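PDB 6FSK: DyP-type peroxidase from Pleurotus ostreatus PC15, which probably uses heme b and a peroxide to oxidise its substrates, as dye-decolorizing peroxidases do, apparently including Mn(II). Local coordinates for residues S272-L275 with G276-V280; P325-H329 with I330-Y334. The protein carries 1 engineered substitution. One frame throughout, in Å; residues are numbered along the deposited sequence.

Interaction 1 (S272-L275 with G276-V280); sequences SELL and GARIV
R278 packs lengthwise against L274, one turn earlier in the same helix, the two side chains running side by side and pointing the same way. From its CB, 3.4 Å from L274 O, the arginine chain passes that carbonyl again with CG. Its CD then settles against the leucine, 3.7 Å from L274 CG, with L274 CD1 equally near. A bend at chi3 (59°) turns the chain beyond CD toward backbone acceptors outside the helix: NE makes a weak hydrogen bond to T445 O, NH2 hydrogen bonds to Q321 O and G444 O, and NH1 one to T322 O. On another flank L275 and I279 cross at a slant, L275 CG lying 3.9 Å from I279 CD1. Replacing L275 by an alanine would probably strip I279 CD1 of its leucine side-chain contact and open a gap toward F255 and L256. Beneath these pairs run four successive i to i+4 backbone bonds, from G276 N to S272 O (3.1 Å) through to I279 N to L275 O (2.9 Å), the regular pattern of an alpha-helix. Helix 268-280 rests through L275 and I279 on helix 249-258, where L256 O also accepts from S272 OG, while L274 touches W283 in a loop and V280 reaches the heme.

Interaction 2 (P325-H329 with I330-Y334); sequences PFAAH and IRKTY. With HEM (protoporphyrin IX containing Fe), chain C.
The proximal heme site of this peroxidase is built on the first turn of helix 329-333, where H329 and T333 meet under the porphyrin. H329 NE2 binds the heme iron at 2.2 Å as the axial ligand. With CG anti to the backbone N (chi1 176°), the imidazole extends from the helix start to the metal, and its CE1 lies 3.6 Å from T333 CG2. T333 OG1 sits between its own backbone N and carbonyl carbon, from where it donates to H329 O at 3.1 Å, tilted 30° from the carbonyl plane, and touches HEM C2D. I330 CG2 packs on HEM CAA at 3.7 Å.

The N-cap residue A328 ends a type I turn from P325, and its carbonyl accepts K332 N at 2.9 Å, with a weak hydrogen bond from R331 N. R331 runs extended from CG to NE beside F326, whose CD1 lies 3.5 Å above the centre of the guanidinium plane; the arginine meets the ring at its edge, the two planes 85° apart. D338 takes R331 NE in a salt bridge. K332 lays CE 3.7 Å from A327 CB, and its NZ is hydrogen-bonded to F406 O, G426 O and W400 O.

On the far side of the imidazole from the iron, H329 ND1 is hydrogen-bonded to D428 OD2, a second-shell contact that, together with the iron at NE2, probably holds the ring's rotation. Such a carboxylate would probably give the imidazole more imidazolate character and help stabilise higher oxidation states of the iron, as in other heme peroxidases.

In the fold
Following the chain from the N terminus, helix 268-280 comes first and holds interaction 1; interaction 2 opens later, at the loop leading into helix 329-333. Each is local and closes no long loop, and the two lie in series, neither nested nor crossed. Yet they touch, their centres about 12 Å apart. I279 O probably accepts H329 N at 2.9 Å, and V280 O probably accepts I330 N. R278 O packs beside A328 CB and P325 CG. These probable bonds tie the end of helix 268-280 to the start of helix 329-333, which carries the axial histidine, joining two parts of the heme-binding C-terminal region.

Interaction 1 (S272-L275 with G276-V280)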
loop_
_atom_site.group_PDB
_atom_site.type_symbol
_atom_site.label_atom_id
_atom_site.label_comp_id
_atom_site.label_asym_id
_atom_site.label_seq_id
_atom_site.Cartn_x
_atom_site.Cartn_y
_atom_site.Cartn_z
ATOM N N SER A 272 -14.004 -9.070 -21.586
ATOM C CA SER A 272 -14.147 -8.210 -20.415
ATOM C C SER A 272 -13.168 -8.697 -19.357
ATOM O O SER A 272 -12.502 -7.887 -18.651
ATOM C CB SER A 272 -15.583 -8.223 -19.930
ATOM O OG SER A 272 -16.414 -7.517 -20.846
ATOM N N GLU A 273 -13.036 -10.003 -19.231
ATOM C CA GLU A 273 -12.098 -10.585 -18.247
ATOM C C GLU A 273 -10.656 -10.204 -18.567
ATOM O O GLU A 273 -9.863 -9.796 -17.711
ATOM C CB GLU A 273 -12.227 -12.114 -18.249
ATOM C CG GLU A 273 -11.351 -12.910 -17.277
ATOM C CD GLU A 273 -11.382 -14.452 -17.579
ATOM O OE1 GLU A 273 -11.903 -14.908 -18.694
ATOM O OE2 GLU A 273 -10.971 -15.251 -16.688
ATOM N N LEU A 274 -10.343 -10.231 -19.858
ATOM C CA LEU A 274 -8.984 -9.894 -20.364
ATOM C C LEU A 274 -8.761 -8.416 -20.100
ATOM O O LEU A 274 -7.661 -8.037 -19.749
ATOM C CB LEU A 274 -8.882 -10.181 -21.843
ATOM C CG LEU A 274 -7.568 -9.785 -22.520
ATOM C CD1 LEU A 274 -6.421 -10.527 -21.934
ATOM C CD2 LEU A 274 -7.612 -9.998 -24.026
ATOM N N LEU A 275 -9.755 -7.560 -20.302
ATOM C CA LEU A 275 -9.539 -6.146 -20.016
ATOM C C LEU A 275 -9.144 -5.902 -18.586
ATOM O O LEU A 275 -8.226 -5.103 -18.321
ATOM C CB LEU A 275 -10.751 -5.250 -20.393
ATOM C CG LEU A 275 -10.644 -3.767 -20.014
ATOM C CD1 LEU A 275 -9.512 -3.155 -20.792
ATOM C CD2 LEU A 275 -11.973 -3.058 -20.322
ATOM N N GLY A 276 -9.874 -6.543 -17.665
ATOM C CA GLY A 276 -9.538 -6.397 -16.228
ATOM C C GLY A 276 -8.106 -6.791 -15.946
ATOM O O GLY A 276 -7.368 -6.065 -15.264
ATOM N N ALA A 277 -7.730 -7.919 -16.491
ATOM C CA ALA A 277 -6.377 -8.452 -16.308
ATOM C C ALA A 277 -5.328 -7.514 -16.837
ATOM O O ALA A 277 -4.262 -7.315 -16.254
ATOM C CB ALA A 277 -6.240 -9.834 -16.945
ATOM N N ARG A 278 -5.643 -6.891 -17.973
ATOM C CA ARG A 278 -4.712 -5.958 -18.650
ATOM C C ARG A 278 -4.619 -4.613 -17.925
ATOM O O ARG A 278 -3.538 -4.010 -17.915
ATOM C CB ARG A 278 -5.022 -5.881 -20.133
ATOM C CG ARG A 278 -4.711 -7.153 -20.873
ATOM C CD ARG A 278 -4.986 -7.092 -22.328
ATOM N NE ARG A 278 -4.222 -6.014 -23.048
ATOM C CZ ARG A 278 -3.016 -6.177 -23.639
ATOM N NH1 ARG A 278 -2.313 -7.321 -23.479
ATOM N NH2 ARG A 278 -2.471 -5.210 -24.371
ATOM N N ILE A 279 -5.676 -4.199 -17.253
ATOM C CA ILE A 279 -5.655 -2.983 -16.467
ATOM C C ILE A 279 -4.811 -3.219 -15.185
ATOM O O ILE A 279 -4.152 -2.309 -14.717
ATOM C CB ILE A 279 -7.097 -2.550 -16.085
ATOM C CG1 ILE A 279 -7.637 -1.832 -17.355
ATOM C CG2 ILE A 279 -7.108 -1.719 -14.804
ATOM C CD1 ILE A 279 -9.109 -1.576 -17.226
ATOM N N VAL A 280 -4.875 -4.411 -14.611
ATOM C CA VAL A 280 -4.140 -4.681 -13.362
ATOM C C VAL A 280 -2.720 -5.099 -13.637
ATOM O O VAL A 280 -1.770 -4.686 -12.962
ATOM C CB VAL A 280 -4.884 -5.760 -12.566
ATOM C CG1 VAL A 280 -4.050 -6.157 -11.336
ATOM C CG2 VAL A 280 -6.229 -5.224 -12.140
#

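Interaction 2 (P325-H329 with I330-Y334)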
loop_
_atom_site.group_PDB
_atom_site.type_symbol
_atom_site.label_atom_id
_atom_site.label_comp_id
_atom_site.label_asym_id
_atom_site.label_seq_id
_atom_site.Cartn_x
_atom_site.Cartn_y
_atom_site.Cartn_z
ATOM N N PRO A 325 -0.207 -3.827 -21.218
ATOM C CA PRO A 325 -0.176 -2.372 -21.419
ATOM C C PRO A 325 0.898 -1.706 -20.614
ATOM O O PRO A 325 1.146 -2.094 -19.483
ATOM C CB PRO A 325 -1.600 -1.909 -20.985
ATOM C CG PRO A 325 -2.437 -3.167 -21.052
ATOM C CD PRO A 325 -1.517 -4.281 -20.709
ATOM N N PHE A 326 1.466 -0.631 -21.116
ATOM C CA PHE A 326 2.394 0.146 -20.319
ATOM C C PHE A 326 1.795 0.712 -19.044
ATOM O O PHE A 326 2.500 0.851 -18.033
ATOM C CB PHE A 326 3.032 1.252 -21.186
ATOM C CG PHE A 326 3.852 0.733 -22.346
ATOM C CD1 PHE A 326 4.604 -0.407 -22.259
ATOM C CD2 PHE A 326 3.839 1.446 -23.515
ATOM C CE1 PHE A 326 5.382 -0.860 -23.363
ATOM C CE2 PHE A 326 4.582 1.002 -24.615
ATOM C CZ PHE A 326 5.332 -0.163 -24.517
ATOM N N ALA A 327 0.478 0.981 -19.095
ATOM C CA ALA A 327 -0.216 1.625 -17.964
ATOM C C ALA A 327 -0.904 0.632 -17.009
ATOM O O ALA A 327 -1.677 0.993 -16.142
ATOM C CB ALA A 327 -1.223 2.649 -18.442
ATOM N N ALA A 328 -0.601 -0.661 -17.133
ATOM C CA ALA A 328 -1.122 -1.646 -16.164
ATOM C C ALA A 328 -0.700 -1.249 -14.766
ATOM O O ALA A 328 0.431 -0.741 -14.589
ATOM C CB ALA A 328 -0.589 -3.014 -16.502
ATOM N N HIS A 329 -1.564 -1.499 -13.773
ATOM C CA HIS A 329 -1.256 -1.030 -12.409
ATOM C C HIS A 329 0.044 -1.474 -11.859
ATOM O O HIS A 329 0.810 -0.696 -11.358
ATOM C CB HIS A 329 -2.379 -1.464 -11.516
ATOM C CG HIS A 329 -2.162 -1.151 -10.081
ATOM N ND1 HIS A 329 -1.984 0.122 -9.605
ATOM C CD2 HIS A 329 -2.158 -1.958 -8.995
ATOM C CE1 HIS A 329 -1.877 0.080 -8.281
ATOM N NE2 HIS A 329 -1.904 -1.178 -7.895
ATOM N N ILE A 330 0.369 -2.736 -12.043
ATOM C CA ILE A 330 1.619 -3.219 -11.414
ATOM C C ILE A 330 2.823 -2.606 -12.111
ATOM O O ILE A 330 3.898 -2.505 -11.524
ATOM C CB ILE A 330 1.781 -4.782 -11.370
ATOM C CG1 ILE A 330 1.990 -5.395 -12.772
ATOM C CG2 ILE A 330 0.614 -5.368 -10.597
ATOM C CD1 ILE A 330 2.265 -6.903 -12.729
ATOM N N ARG A 331 2.679 -2.289 -13.406
ATOM C CA ARG A 331 3.779 -1.722 -14.162
ATOM C C ARG A 331 4.013 -0.252 -13.860
ATOM O O ARG A 331 5.162 0.237 -13.889
ATOM C CB ARG A 331 3.534 -1.973 -15.683
ATOM C CG ARG A 331 4.689 -1.678 -16.638
ATOM C CD ARG A 331 4.352 -2.419 -17.947
ATOM N NE ARG A 331 5.487 -2.206 -18.861
ATOM C CZ ARG A 331 5.649 -2.922 -19.963
ATOM N NH1 ARG A 331 4.671 -3.722 -20.351
ATOM N NH2 ARG A 331 6.727 -2.763 -20.652
ATOM N N LYS A 332 2.923 0.475 -13.607
ATOM C CA LYS A 332 2.936 1.838 -13.121
ATOM C C LYS A 332 3.540 1.917 -11.725
ATOM O O LYS A 332 4.228 2.896 -11.443
ATOM C CB LYS A 332 1.538 2.424 -13.086
ATOM C CG LYS A 332 1.007 2.804 -14.433
ATOM C CD LYS A 332 1.484 4.195 -14.904
ATOM C CE LYS A 332 0.716 4.743 -16.064
ATOM N NZ LYS A 332 1.130 6.124 -16.306
ATOM N N THR A 333 3.474 0.900 -10.912
ATOM C CA THR A 333 3.889 0.995 -9.528
ATOM C C THR A 333 5.224 0.286 -9.243
ATOM O O THR A 333 5.931 0.735 -8.377
ATOM C CB THR A 333 2.803 0.476 -8.563
ATOM O OG1 THR A 333 2.550 -0.903 -8.835
ATOM C CG2 THR A 333 1.500 1.343 -8.608
ATOM N N TYR A 334 5.565 -0.687 -10.049
ATOM C CA TYR A 334 6.928 -1.245 -10.046
ATOM C C TYR A 334 7.324 -1.473 -11.514
ATOM O O TYR A 334 7.033 -2.520 -12.109
ATOM C CB TYR A 334 7.038 -2.525 -9.257
ATOM C CG TYR A 334 8.421 -3.168 -9.272
ATOM C CD1 TYR A 334 9.544 -2.432 -9.380
ATOM C CD2 TYR A 334 8.531 -4.540 -9.116
ATOM C CE1 TYR A 334 10.800 -3.074 -9.413
ATOM C CE2 TYR A 334 9.735 -5.162 -9.127
ATOM C CZ TYR A 334 10.859 -4.419 -9.248
ATOM O OH TYR A 334 12.085 -5.133 -9.322
HETATM C CHA HEM C . 0.300 -4.449 -6.724
HETATM C CHB HEM C . -4.444 -3.759 -6.218
HETATM C CHC HEM C . -3.547 0.596 -4.371
HETATM C CHD HEM C . 1.202 0.046 -5.161
HETATM C C1A HEM C . -1.076 -4.683 -6.755
HETATM C C2A HEM C . -1.718 -5.879 -7.205
HETATM C C3A HEM C . -3.035 -5.712 -7.022
HETATM C C4A HEM C . -3.211 -4.379 -6.532
HETATM C CMA HEM C . -4.116 -6.665 -7.402
HETATM C CAA HEM C . -1.004 -7.079 -7.806
HETATM C CBA HEM C . -0.611 -8.212 -6.866
HETATM C CGA HEM C . 0.505 -7.835 -5.928
HETATM O O1A HEM C . 1.666 -7.770 -6.335
HETATM O O2A HEM C . 0.210 -7.620 -4.725
HETATM C C1B HEM C . -4.658 -2.492 -5.667
HETATM C C2B HEM C . -5.881 -1.948 -5.289
HETATM C C3B HEM C . -5.675 -0.726 -4.728
HETATM C C4B HEM C . -4.220 -0.528 -4.810
HETATM C CMB HEM C . -7.234 -2.580 -5.502
HETATM C CAB HEM C . -6.573 0.309 -4.172
HETATM C CBB HEM C . -7.786 0.049 -3.737
HETATM C C1C HEM C . -2.229 0.919 -4.475
HETATM C C2C HEM C . -1.574 2.114 -4.147
HETATM C C3C HEM C . -0.236 1.999 -4.385
HETATM C C4C HEM C . -0.031 0.639 -4.823
HETATM C CMC HEM C . -2.276 3.321 -3.583
HETATM C CAC HEM C . 0.897 2.961 -4.303
HETATM C CBC HEM C . 0.756 4.296 -4.441
HETATM C C1D HEM C . 1.324 -1.276 -5.598
HETATM C C2D HEM C . 2.678 -1.888 -5.764
HETATM C C3D HEM C . 2.399 -3.186 -6.166
HETATM C C4D HEM C . 0.953 -3.269 -6.290
HETATM C CMD HEM C . 4.003 -1.290 -5.508
HETATM C CAD HEM C . 3.391 -4.277 -6.553
HETATM C CBD HEM C . 3.839 -4.188 -7.978
HETATM C CGD HEM C . 4.915 -5.199 -8.286
HETATM O O1D HEM C . 4.680 -5.884 -9.312
HETATM O O2D HEM C . 5.840 -5.371 -7.518
HETATM N NA HEM C . -2.006 -3.694 -6.432
HETATM N NB HEM C . -3.665 -1.595 -5.453
HETATM N NC HEM C . -1.255 0.049 -5.023
HETATM N ND HEM C . 0.359 -2.107 -5.993
HETATM FE FE HEM C . -1.639 -1.822 -5.805
#